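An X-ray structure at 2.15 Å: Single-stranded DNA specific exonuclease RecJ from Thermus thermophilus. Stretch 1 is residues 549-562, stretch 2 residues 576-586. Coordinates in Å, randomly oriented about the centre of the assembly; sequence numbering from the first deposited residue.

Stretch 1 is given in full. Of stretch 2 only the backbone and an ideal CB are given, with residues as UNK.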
ATOM      1  N   ALA A 549      22.564 -19.111 -30.714  1.00 31.66           N
ATOM      2  CA  ALA A 549      23.480 -20.007 -30.027  1.00 30.70           C
ATOM      3  C   ALA A 549      23.977 -21.142 -30.925  1.00 30.89           C
ATOM      4  O   ALA A 549      25.167 -21.479 -30.909  1.00 29.81           O
ATOM      5  CB  ALA A 549      22.814 -20.590 -28.763  1.00 28.62           C
ATOM      6  N   LEU A 550      23.062 -21.736 -31.688  1.00 30.44           N
ATOM      7  CA  LEU A 550      23.412 -22.850 -32.557  1.00 31.06           C
ATOM      8  C   LEU A 550      24.332 -22.418 -33.682  1.00 30.12           C
ATOM      9  O   LEU A 550      25.210 -23.169 -34.075  1.00 30.59           O
ATOM     10  CB  LEU A 550      22.141 -23.522 -33.114  1.00 30.87           C
ATOM     11  CG  LEU A 550      21.328 -24.292 -32.059  1.00 30.78           C
ATOM     12  CD1 LEU A 550      19.981 -24.697 -32.630  1.00 30.61           C
ATOM     13  CD2 LEU A 550      22.109 -25.506 -31.572  1.00 30.48           C
ATOM     14  N   ALA A 551      24.142 -21.205 -34.185  1.00 29.69           N
ATOM     15  CA  ALA A 551      25.002 -20.697 -35.253  1.00 30.26           C
ATOM     16  C   ALA A 551      26.442 -20.620 -34.739  1.00 30.40           C
ATOM     17  O   ALA A 551      27.373 -21.060 -35.407  1.00 30.90           O
ATOM     18  CB  ALA A 551      24.538 -19.302 -35.714  1.00 28.45           C
ATOM     19  N   ARG A 552      26.618 -20.083 -33.532  1.00 30.50           N
ATOM     20  CA  ARG A 552      27.952 -19.957 -32.958  1.00 30.15           C
ATOM     21  C   ARG A 552      28.564 -21.311 -32.630  1.00 30.95           C
ATOM     22  O   ARG A 552      29.773 -21.504 -32.761  1.00 31.83           O
ATOM     23  CB  ARG A 552      27.902 -19.046 -31.731  1.00 28.39           C
ATOM     24  CG  ARG A 552      27.691 -17.588 -32.128  1.00 27.53           C
ATOM     25  CD  ARG A 552      27.218 -16.668 -30.976  1.00 27.65           C
ATOM     26  NE  ARG A 552      28.093 -16.683 -29.812  1.00 25.33           N
ATOM     27  CZ  ARG A 552      27.968 -15.880 -28.751  1.00 27.14           C
ATOM     28  NH1 ARG A 552      28.823 -15.990 -27.733  1.00 25.28           N
ATOM     29  NH2 ARG A 552      27.009 -14.950 -28.704  1.00 25.82           N
ATOM     30  N   ALA A 553      27.734 -22.260 -32.224  1.00 31.29           N
ATOM     31  CA  ALA A 553      28.233 -23.578 -31.896  1.00 32.34           C
ATOM     32  C   ALA A 553      28.699 -24.302 -33.164  1.00 33.74           C
ATOM     33  O   ALA A 553      29.634 -25.081 -33.126  1.00 34.17           O
ATOM     34  CB  ALA A 553      27.143 -24.394 -31.204  1.00 32.11           C
ATOM     35  N   ARG A 554      28.031 -24.057 -34.281  1.00 35.02           N
ATOM     36  CA  ARG A 554      28.413 -24.712 -35.518  1.00 36.21           C
ATOM     37  C   ARG A 554      29.695 -24.115 -36.060  1.00 36.08           C
ATOM     38  O   ARG A 554      30.431 -24.775 -36.791  1.00 35.79           O
ATOM     39  CB  ARG A 554      27.273 -24.618 -36.535  1.00 37.29           C
ATOM     40  CG  ARG A 554      26.142 -25.574 -36.177  1.00 39.45           C
ATOM     41  CD  ARG A 554      25.094 -25.693 -37.255  1.00 41.01           C
ATOM     42  NE  ARG A 554      24.305 -24.479 -37.370  1.00 44.09           N
ATOM     43  CZ  ARG A 554      23.012 -24.393 -37.063  1.00 45.20           C
ATOM     44  NH1 ARG A 554      22.358 -25.462 -36.618  1.00 45.37           N
ATOM     45  NH2 ARG A 554      22.373 -23.236 -37.204  1.00 45.17           N
ATOM     46  N   LEU A 555      29.954 -22.869 -35.668  1.00 35.27           N
ATOM     47  CA  LEU A 555      31.140 -22.127 -36.052  1.00 33.77           C
ATOM     48  C   LEU A 555      32.338 -22.561 -35.191  1.00 33.88           C
ATOM     49  O   LEU A 555      33.473 -22.153 -35.445  1.00 34.53           O
ATOM     50  CB  LEU A 555      30.874 -20.620 -35.888  1.00 33.66           C
ATOM     51  CG  LEU A 555      30.583 -19.719 -37.105  1.00 33.01           C
ATOM     52  CD1 LEU A 555      29.949 -20.490 -38.236  1.00 34.36           C
ATOM     53  CD2 LEU A 555      29.693 -18.583 -36.680  1.00 32.20           C
ATOM     54  N   GLY A 556      32.091 -23.374 -34.166  1.00 33.02           N
ATOM     55  CA  GLY A 556      33.187 -23.840 -33.330  1.00 31.65           C
ATOM     56  C   GLY A 556      33.380 -23.217 -31.953  1.00 31.44           C
ATOM     57  O   GLY A 556      34.385 -23.479 -31.301  1.00 32.38           O
ATOM     58  N   GLU A 557      32.436 -22.403 -31.493  1.00 30.75           N
ATOM     59  CA  GLU A 557      32.553 -21.791 -30.175  1.00 29.34           C
ATOM     60  C   GLU A 557      32.520 -22.879 -29.091  1.00 29.37           C
ATOM     61  O   GLU A 557      31.742 -23.827 -29.174  1.00 29.15           O
ATOM     62  CB  GLU A 557      31.408 -20.786 -29.952  1.00 29.46           C
ATOM     63  CG  GLU A 557      31.550 -19.937 -28.680  1.00 28.78           C
ATOM     64  CD  GLU A 557      30.631 -18.705 -28.660  1.00 29.12           C
ATOM     65  OE1 GLU A 557      30.328 -18.144 -29.743  1.00 28.19           O
ATOM     66  OE2 GLU A 557      30.230 -18.280 -27.554  1.00 27.04           O
ATOM     67  N   GLY A 558      33.400 -22.770 -28.104  1.00 28.84           N
ATOM     68  CA  GLY A 558      33.389 -23.742 -27.030  1.00 30.79           C
ATOM     69  C   GLY A 558      31.989 -23.717 -26.427  1.00 31.24           C
ATOM     70  O   GLY A 558      31.494 -22.643 -26.070  1.00 29.15           O
ATOM     71  N   VAL A 559      31.354 -24.886 -26.336  1.00 32.26           N
ATOM     72  CA  VAL A 559      29.995 -24.987 -25.823  1.00 33.88           C
ATOM     73  C   VAL A 559      29.667 -26.162 -24.911  1.00 34.54           C
ATOM     74  O   VAL A 559      30.247 -27.252 -25.018  1.00 34.42           O
ATOM     75  CB  VAL A 559      28.972 -25.032 -26.967  1.00 34.03           C
ATOM     76  CG1 VAL A 559      29.118 -23.801 -27.814  1.00 36.40           C
ATOM     77  CG2 VAL A 559      29.177 -26.278 -27.812  1.00 33.28           C
ATOM     78  N   TYR A 560      28.692 -25.920 -24.041  1.00 34.79           N
ATOM     79  CA  TYR A 560      28.218 -26.916 -23.108  1.00 36.26           C
ATOM     80  C   TYR A 560      26.785 -27.321 -23.420  1.00 36.96           C
ATOM     81  O   TYR A 560      25.917 -26.471 -23.611  1.00 37.14           O
ATOM     82  CB  TYR A 560      28.319 -26.383 -21.674  1.00 36.86           C
ATOM     83  CG  TYR A 560      27.479 -27.139 -20.657  1.00 38.40           C
ATOM     84  CD1 TYR A 560      26.334 -26.553 -20.110  1.00 38.62           C
ATOM     85  CD2 TYR A 560      27.832 -28.432 -20.234  1.00 38.17           C
ATOM     86  CE1 TYR A 560      25.554 -27.222 -19.160  1.00 39.77           C
ATOM     87  CE2 TYR A 560      27.055 -29.121 -19.285  1.00 38.97           C
ATOM     88  CZ  TYR A 560      25.916 -28.503 -18.752  1.00 39.99           C
ATOM     89  OH  TYR A 560      25.131 -29.141 -17.820  1.00 40.16           O
ATOM     90  N   VAL A 561      26.563 -28.628 -23.509  1.00 37.72           N
ATOM     91  CA  VAL A 561      25.239 -29.198 -23.742  1.00 40.01           C
ATOM     92  C   VAL A 561      25.091 -30.189 -22.584  1.00 42.35           C
ATOM     93  O   VAL A 561      25.887 -31.130 -22.451  1.00 42.45           O
ATOM     94  CB  VAL A 561      25.149 -29.996 -25.072  1.00 39.49           C
ATOM     95  CG1 VAL A 561      23.748 -30.588 -25.233  1.00 38.91           C
ATOM     96  CG2 VAL A 561      25.466 -29.100 -26.253  1.00 39.40           C
ATOM     97  N   PRO A 562      24.084 -29.991 -21.722  1.00 44.27           N
ATOM     98  CA  PRO A 562      23.885 -30.902 -20.582  1.00 46.12           C
ATOM     99  C   PRO A 562      23.664 -32.380 -20.919  1.00 48.10           C
ATOM    100  O   PRO A 562      23.079 -32.713 -21.953  1.00 47.25           O
ATOM    101  CB  PRO A 562      22.690 -30.287 -19.845  1.00 45.47           C
ATOM    102  CG  PRO A 562      21.952 -29.575 -20.913  1.00 45.22           C
ATOM    103  CD  PRO A 562      23.049 -28.947 -21.751  1.00 44.35           C
ATOM    104  N   UNK A 576      29.908 -32.067 -34.745  1.00 47.56           N
ATOM    105  CA  UNK A 576      31.185 -31.424 -34.477  1.00 46.19           C
ATOM    106  C   UNK A 576      31.304 -30.229 -33.530  1.00 45.34           C
ATOM    107  O   UNK A 576      32.255 -29.440 -33.665  1.00 45.17           O
ATOM    108  CB  UNK A 576      31.738 -30.969 -35.829  1.00 46.19           C
ATOM    109  N   UNK A 577      30.390 -30.074 -32.574  1.00 43.33           N
ATOM    110  CA  UNK A 577      30.494 -28.941 -31.647  1.00 41.67           C
ATOM    111  C   UNK A 577      31.719 -29.128 -30.772  1.00 41.00           C
ATOM    112  O   UNK A 577      32.115 -30.258 -30.474  1.00 41.73           O
ATOM    113  CB  UNK A 577      29.234 -28.807 -30.789  1.00 41.67           C
ATOM    114  N   UNK A 578      32.317 -28.016 -30.361  1.00 39.63           N
ATOM    115  CA  UNK A 578      33.466 -28.058 -29.476  1.00 38.92           C
ATOM    116  C   UNK A 578      32.885 -28.143 -28.041  1.00 39.17           C
ATOM    117  O   UNK A 578      32.791 -27.141 -27.321  1.00 38.54           O
ATOM    118  CB  UNK A 578      34.374 -26.842 -29.668  1.00 38.92           C
ATOM    119  N   UNK A 579      32.479 -29.354 -27.657  1.00 39.74           N
ATOM    120  CA  UNK A 579      31.897 -29.629 -26.337  1.00 39.59           C
ATOM    121  C   UNK A 579      32.844 -29.428 -25.172  1.00 39.07           C
ATOM    122  O   UNK A 579      33.982 -29.901 -25.192  1.00 38.52           O
ATOM    123  CB  UNK A 579      31.378 -31.068 -26.299  1.00 39.59           C
ATOM    124  N   UNK A 580      32.347 -28.734 -24.150  1.00 37.35           N
ATOM    125  CA  UNK A 580      33.112 -28.436 -22.949  1.00 37.13           C
ATOM    126  C   UNK A 580      32.229 -28.501 -21.704  1.00 37.04           C
ATOM    127  O   UNK A 580      30.997 -28.485 -21.791  1.00 36.84           O
ATOM    128  CB  UNK A 580      33.763 -27.056 -23.064  1.00 37.13           C
ATOM    129  N   UNK A 581      32.852 -28.601 -20.522  1.00 37.80           N
ATOM    130  CA  UNK A 581      32.090 -28.648 -19.271  1.00 37.56           C
ATOM    131  C   UNK A 581      31.685 -27.192 -18.997  1.00 37.12           C
ATOM    132  O   UNK A 581      32.437 -26.257 -19.314  1.00 36.49           O
ATOM    133  CB  UNK A 581      32.897 -29.252 -18.120  1.00 37.56           C
ATOM    134  N   UNK A 582      30.507 -26.985 -18.393  1.00 36.79           N
ATOM    135  CA  UNK A 582      29.970 -25.652 -18.079  1.00 36.09           C
ATOM    136  C   UNK A 582      30.922 -24.634 -17.445  1.00 36.49           C
ATOM    137  O   UNK A 582      30.886 -23.448 -17.780  1.00 35.83           O
ATOM    138  CB  UNK A 582      28.779 -25.827 -17.134  1.00 36.09           C
ATOM    139  N   UNK A 583      31.771 -25.081 -16.528  1.00 36.76           N
ATOM    140  CA  UNK A 583      32.701 -24.165 -15.875  1.00 36.81           C
ATOM    141  C   UNK A 583      33.751 -23.622 -16.865  1.00 36.67           C
ATOM    142  O   UNK A 583      34.488 -22.679 -16.548  1.00 35.27           O
ATOM    143  CB  UNK A 583      33.394 -24.871 -14.708  1.00 36.81           C
ATOM    144  N   UNK A 584      33.845 -24.203 -18.057  1.00 35.48           N
ATOM    145  CA  UNK A 584      34.808 -23.636 -18.990  1.00 35.96           C
ATOM    146  C   UNK A 584      34.198 -23.119 -20.297  1.00 33.57           C
ATOM    147  O   UNK A 584      34.798 -22.285 -20.963  1.00 34.10           O
ATOM    148  CB  UNK A 584      35.868 -24.691 -19.315  1.00 35.96           C
ATOM    149  N   UNK A 585      33.013 -23.589 -20.659  1.00 30.82           N
ATOM    150  CA  UNK A 585      32.357 -23.084 -21.862  1.00 28.16           C
ATOM    151  C   UNK A 585      31.694 -21.717 -21.574  1.00 26.50           C
ATOM    152  O   UNK A 585      31.003 -21.547 -20.567  1.00 24.60           O
ATOM    153  CB  UNK A 585      31.320 -24.091 -22.364  1.00 28.16           C
ATOM    154  N   UNK A 586      31.907 -20.750 -22.456  1.00 24.79           N
ATOM    155  CA  UNK A 586      31.264 -19.460 -22.289  1.00 23.91           C
ATOM    156  C   UNK A 586      29.873 -19.443 -22.940  1.00 24.15           C
ATOM    157  O   UNK A 586      29.173 -18.419 -22.918  1.00 23.92           O
ATOM    158  CB  UNK A 586      32.142 -18.356 -22.882  1.00 23.91           C
TER

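Position 576 has a positive phi (76°), which favours glycine, and its ideal CB finds nothing of stretch 1 nearby; the residue is Gly 576.

At 577 the ideal CB points sideways, 3.9 Å from Val 559 CG2, and beyond it the helix offers Leu 550, Ala 553 and the aliphatic part of Arg 554. A long apolar side chain or an aromatic could reach them. The ring of Phe 577 takes the CB of Ala 553 over one face, 3.7 Å from the centroid, while Leu 550 CD2 lies at its edge.

Position 578 directs its CB toward stretch 1, 3.7 Å from Gly 556 O. Carbonyl oxygens dominate here, so a long polar or basic chain with an aliphatic stem would suit. Arg 578 extends along Gly 556 and Gly 558, and a water links its NH2 (2.5 Å) to Gly 556 O (3.0 Å). Val 559 N donates to Arg 578 O at 2.8 Å, and another water joins Arg 578 N to Ala 553 O and Glu 557 O.

The CB at 579 shares a face of the small parallel sheet with Val 559. A branched or flexible aliphatic residue fits, and Leu 579 is found, its CD1 3.7 Å from Val 561 CG2.

At 580 the backbone N donates to Val 559 O at 2.7 Å, which rules out proline. The CB points sideways, and the bare CA of Gly 558 leaves room for an aliphatic chain. Leu 580 fills it, with CD1 3.6 Å from Gly 558 CA, where a CB on the glycine would clash.

Position 581 points away and tolerates many residues; it is Pro 581.

The ideal CB at 582 is 3.9 Å from Tyr 560 CD1, and phi is -45°. A compact apolar residue would suit, proline included. Pro 582 lies over one face of the tyrosine ring, its CB 3.8 Å from the centroid.

At 583 and 584 stretch 1 sets no requirement, and many residues would do; they are Glu 583 and Glu 584, neither in contact with stretch 1.

At 585 the CB points toward stretch 1, 3.6 Å from Tyr 560 N. So close to the backbone, a small residue suits. Ala 585 packs its CB 3.8 Å from Tyr 560 CB.

Position 586 has room for a CB, so glycine is not required, but Gly 586 is present; a water bridges its N (3.0 Å) to Gly 558 O (2.6 Å).

Stretch 2 576-586: GFRLLPPEEAG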
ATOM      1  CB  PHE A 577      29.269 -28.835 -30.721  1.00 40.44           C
ATOM      2  CG  PHE A 577      28.006 -28.388 -31.404  1.00 38.80           C
ATOM      3  CD1 PHE A 577      26.891 -28.037 -30.645  1.00 38.98           C
ATOM      4  CD2 PHE A 577      27.929 -28.301 -32.791  1.00 39.00           C
ATOM      5  CE1 PHE A 577      25.720 -27.604 -31.251  1.00 38.26           C
ATOM      6  CE2 PHE A 577      26.766 -27.870 -33.413  1.00 38.58           C
ATOM      7  CZ  PHE A 577      25.655 -27.518 -32.642  1.00 39.22           C
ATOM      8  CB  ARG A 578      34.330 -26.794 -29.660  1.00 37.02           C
ATOM      9  CG  ARG A 578      35.592 -26.763 -28.801  1.00 35.95           C
ATOM     10  CD  ARG A 578      36.380 -25.431 -28.891  1.00 35.63           C
ATOM     11  NE  ARG A 578      37.314 -25.334 -27.778  1.00 35.15           N
ATOM     12  CZ  ARG A 578      37.660 -24.213 -27.150  1.00 36.90           C
ATOM     13  NH1 ARG A 578      38.522 -24.274 -26.138  1.00 36.98           N
ATOM     14  NH2 ARG A 578      37.160 -23.033 -27.516  1.00 37.10           N
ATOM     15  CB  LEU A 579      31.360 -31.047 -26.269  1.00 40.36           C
ATOM     16  CG  LEU A 579      30.026 -31.287 -26.970  1.00 41.68           C
ATOM     17  CD1 LEU A 579      28.987 -30.336 -26.379  1.00 42.73           C
ATOM     18  CD2 LEU A 579      30.177 -31.066 -28.479  1.00 43.07           C
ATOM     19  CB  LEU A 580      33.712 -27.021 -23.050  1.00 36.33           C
ATOM     20  CG  LEU A 580      34.804 -26.674 -24.071  1.00 36.85           C
ATOM     21  CD1 LEU A 580      34.958 -25.161 -24.111  1.00 35.70           C
ATOM     22  CD2 LEU A 580      36.157 -27.331 -23.682  1.00 35.96           C
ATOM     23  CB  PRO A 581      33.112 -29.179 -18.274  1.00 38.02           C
ATOM     24  CG  PRO A 581      34.385 -28.570 -18.769  1.00 38.32           C
ATOM     25  CD  PRO A 581      34.296 -28.773 -20.266  1.00 38.23           C
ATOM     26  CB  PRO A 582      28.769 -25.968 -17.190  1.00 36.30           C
ATOM     27  CG  PRO A 582      29.194 -27.262 -16.492  1.00 36.01           C
ATOM     28  CD  PRO A 582      29.779 -28.036 -17.652  1.00 37.05           C
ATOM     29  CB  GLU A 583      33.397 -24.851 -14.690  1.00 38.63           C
ATOM     30  CG  GLU A 583      34.302 -25.999 -15.105  1.00 39.91           C
ATOM     31  CD  GLU A 583      33.575 -27.325 -15.220  1.00 41.28           C
ATOM     32  OE1 GLU A 583      32.332 -27.334 -15.393  1.00 40.93           O
ATOM     33  OE2 GLU A 583      34.266 -28.369 -15.149  1.00 42.28           O
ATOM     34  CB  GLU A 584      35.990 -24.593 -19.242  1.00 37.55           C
ATOM     35  CG  GLU A 584      35.725 -25.817 -20.064  1.00 41.82           C
ATOM     36  CD  GLU A 584      36.869 -26.834 -19.915  1.00 44.86           C
ATOM     37  OE1 GLU A 584      37.129 -27.604 -20.869  1.00 45.79           O
ATOM     38  OE2 GLU A 584      37.499 -26.862 -18.830  1.00 45.56           O
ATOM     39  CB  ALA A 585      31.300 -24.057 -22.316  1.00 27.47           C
TER
HETATM   40  O   HOH W   1      31.080 -25.601 -31.173  1.00 27.76           O
HETATM   41  O   HOH W   2      36.585 -22.046 -29.785  1.00 47.89           O
HETATM   42  O   HOH W   3      33.018 -20.683 -25.188  1.00 33.26           O
HETATM   43  O   HOH W   4      29.425 -29.965 -22.894  1.00 30.67           O
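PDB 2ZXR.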